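Local coordinates for protein scavenger receptor with C-type lectin type I (Homo sapiens, PDB 2OX8) that probably acts as a scavenger receptor whose C-type carbohydrate-recognition domain binds glycans such as Lewis(x) on leukocyte surfaces, at residues A[17-22]-A[125-130]. Sequence-based numbering, arbitrary orientation.
With ZN (zinc ion), chain F.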
loop_
_atom_site.group_PDB
_atom_site.type_symbol
_atom_site.label_atom_id
_atom_site.label_comp_id
_atom_site.label_asym_id
_atom_site.label_seq_id
_atom_site.Cartn_x
_atom_site.Cartn_y
_atom_site.Cartn_z
ATOM N N TYR A 17 0.200 -3.063 -12.429
ATOM C CA TYR A 17 -0.394 -2.363 -11.305
ATOM C C TYR A 17 -1.823 -1.896 -11.596
ATOM O O TYR A 17 -2.166 -1.544 -12.721
ATOM C CB TYR A 17 0.462 -1.146 -10.936
ATOM C CG TYR A 17 1.867 -1.474 -10.492
ATOM C CD1 TYR A 17 2.825 -1.890 -11.406
ATOM C CD2 TYR A 17 2.225 -1.401 -9.147
ATOM C CE1 TYR A 17 4.112 -2.225 -10.991
ATOM C CE2 TYR A 17 3.501 -1.741 -8.724
ATOM C CZ TYR A 17 4.442 -2.146 -9.647
ATOM O OH TYR A 17 5.723 -2.447 -9.238
ATOM N N TYR A 18 -2.659 -1.896 -10.564
ATOM C CA TYR A 18 -4.026 -1.429 -10.717
ATOM C C TYR A 18 -4.303 -0.329 -9.693
ATOM O O TYR A 18 -4.192 -0.548 -8.481
ATOM C CB TYR A 18 -5.024 -2.572 -10.519
ATOM C CG TYR A 18 -6.463 -2.137 -10.691
ATOM C CD1 TYR A 18 -7.020 -1.972 -11.955
ATOM C CD2 TYR A 18 -7.252 -1.849 -9.588
ATOM C CE1 TYR A 18 -8.329 -1.529 -12.116
ATOM C CE2 TYR A 18 -8.555 -1.410 -9.730
ATOM C CZ TYR A 18 -9.091 -1.252 -10.995
ATOM O OH TYR A 18 -10.396 -0.837 -11.125
ATOM N N PHE A 19 -4.641 0.860 -10.180
ATOM C CA PHE A 19 -4.971 1.954 -9.294
ATOM C C PHE A 19 -6.476 1.992 -9.254
ATOM O O PHE A 19 -7.121 2.351 -10.235
ATOM C CB PHE A 19 -4.394 3.271 -9.810
ATOM C CG PHE A 19 -2.909 3.359 -9.659
ATOM C CD1 PHE A 19 -2.067 2.625 -10.488
ATOM C CD2 PHE A 19 -2.351 4.106 -8.641
ATOM C CE1 PHE A 19 -0.700 2.635 -10.299
ATOM C CE2 PHE A 19 -0.979 4.122 -8.447
ATOM C CZ PHE A 19 -0.154 3.384 -9.275
ATOM N N SER A 20 -7.033 1.613 -8.111
ATOM C CA SER A 20 -8.472 1.536 -7.945
ATOM C C SER A 20 -9.246 2.832 -8.094
ATOM O O SER A 20 -8.747 3.936 -7.838
ATOM C CB SER A 20 -8.825 0.960 -6.578
ATOM O OG SER A 20 -8.771 1.989 -5.593
ATOM N N VAL A 21 -10.502 2.660 -8.483
ATOM C CA VAL A 21 -11.424 3.761 -8.624
ATOM C C VAL A 21 -12.273 3.758 -7.363
ATOM O O VAL A 21 -12.427 4.788 -6.719
ATOM C CB VAL A 21 -12.315 3.570 -9.846
ATOM C CG1 VAL A 21 -13.423 4.613 -9.842
ATOM C CG2 VAL A 21 -11.462 3.669 -11.112
ATOM N N GLU A 22 -12.813 2.603 -6.981
ATOM C CA GLU A 22 -13.619 2.595 -5.772
ATOM C C GLU A 22 -12.754 2.525 -4.527
ATOM O O GLU A 22 -11.612 2.055 -4.558
ATOM C CB GLU A 22 -14.631 1.446 -5.747
ATOM C CG GLU A 22 -15.843 1.769 -4.840
ATOM C CD GLU A 22 -16.784 0.580 -4.599
ATOM O OE1 GLU A 22 -17.169 -0.095 -5.583
ATOM O OE2 GLU A 22 -17.147 0.336 -3.420
ATOM N N ASN A 125 -8.756 4.369 -1.561
ATOM C CA ASN A 125 -8.535 3.784 -2.864
ATOM C C ASN A 125 -7.368 2.855 -2.596
ATOM O O ASN A 125 -6.716 2.969 -1.554
ATOM C CB ASN A 125 -8.146 4.862 -3.875
ATOM C CG ASN A 125 -9.254 5.892 -4.088
ATOM O OD1 ASN A 125 -9.509 6.737 -3.231
ATOM N ND2 ASN A 125 -9.923 5.811 -5.227
ATOM N N PHE A 126 -7.089 1.947 -3.522
ATOM C CA PHE A 126 -6.009 1.002 -3.316
ATOM C C PHE A 126 -5.286 0.611 -4.598
ATOM O O PHE A 126 -5.812 0.763 -5.702
ATOM C CB PHE A 126 -6.570 -0.246 -2.627
ATOM C CG PHE A 126 -7.693 -0.898 -3.379
ATOM C CD1 PHE A 126 -7.434 -1.842 -4.351
ATOM C CD2 PHE A 126 -9.012 -0.508 -3.158
ATOM C CE1 PHE A 126 -8.463 -2.390 -5.100
ATOM C CE2 PHE A 126 -10.051 -1.050 -3.904
ATOM C CZ PHE A 126 -9.775 -1.994 -4.879
ATOM N N ILE A 127 -4.069 0.099 -4.435
ATOM C CA ILE A 127 -3.249 -0.314 -5.562
ATOM C C ILE A 127 -3.030 -1.827 -5.535
ATOM O O ILE A 127 -2.607 -2.391 -4.523
ATOM C CB ILE A 127 -1.865 0.405 -5.528
ATOM C CG1 ILE A 127 -2.064 1.918 -5.578
ATOM C CG2 ILE A 127 -1.005 -0.043 -6.708
ATOM C CD1 ILE A 127 -0.755 2.718 -5.545
ATOM N N CYS A 128 -3.338 -2.484 -6.641
ATOM C CA CYS A 128 -3.138 -3.918 -6.743
ATOM C C CYS A 128 -1.893 -4.157 -7.601
ATOM O O CYS A 128 -1.575 -3.382 -8.515
ATOM C CB CYS A 128 -4.345 -4.592 -7.380
ATOM S SG CYS A 128 -5.873 -4.592 -6.385
ATOM N N GLU A 129 -1.196 -5.244 -7.316
ATOM C CA GLU A 129 0.031 -5.547 -8.013
ATOM C C GLU A 129 0.164 -7.054 -8.235
ATOM O O GLU A 129 -0.352 -7.853 -7.447
ATOM C CB GLU A 129 1.194 -5.018 -7.165
ATOM C CG GLU A 129 2.603 -5.389 -7.622
ATOM C CD GLU A 129 3.672 -5.043 -6.582
ATOM O OE1 GLU A 129 3.573 -5.534 -5.441
ATOM O OE2 GLU A 129 4.614 -4.291 -6.899
ATOM N N LYS A 130 0.821 -7.428 -9.329
ATOM C CA LYS A 130 1.083 -8.833 -9.636
ATOM C C LYS A 130 2.244 -8.905 -10.623
ATOM O O LYS A 130 2.310 -8.129 -11.572
ATOM C CB LYS A 130 -0.149 -9.536 -10.202
ATOM C CG LYS A 130 -0.725 -8.932 -11.464
ATOM C CD LYS A 130 -1.913 -9.770 -11.937
ATOM C CE LYS A 130 -2.808 -9.020 -12.920
ATOM N NZ LYS A 130 -4.079 -9.789 -13.087
HETATM ZN ZN ZN F . 6.163 -3.907 -5.939
#
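Ser20 drops its small CH2OH bump straight onto the Phe126 ring, CB standing 3.4 Å from the ring centroid and only 8° off its normal, a CH-pi contact over the face. Serine suits the place because it is small enough to lie over the ring and its hydroxyl both accepts and donates: OG accepts a nearly straight bond from Phe126 N at 2.7 Å and donates to the carbonyl of Glu22. Before it, residues 17-19 run antiparallel to 125-130, Tyr18 and Cys128 exchanging two backbone hydrogen bonds. On the face shared by Tyr17, Phe19, Ile127 and Glu129, branched Ile127 fills the hollow between two rings: CD1 lies beside Phe19 CE2, while CG2 meets the edge of Tyr17 more loosely. Tyr17, its CG beside the backbone N (chi1 -62°), lies alongside Glu129, whose extended chain carries OE2 to a zinc ion at 1.9 Å. Glu48 and the carbonyl of Phe42 share that metal, and Glu48 also bonds the Tyr17 hydroxyl. On the other face, Tyr18 CB lies 3.8 Å from Cys128 CB, and a disulfide ties Cys128 to Cys33 of helix 26-35, against which Phe126 also packs. Strand 15-19 lies between 9-12 and 125-131, which also pairs with 39-40 and 62-67.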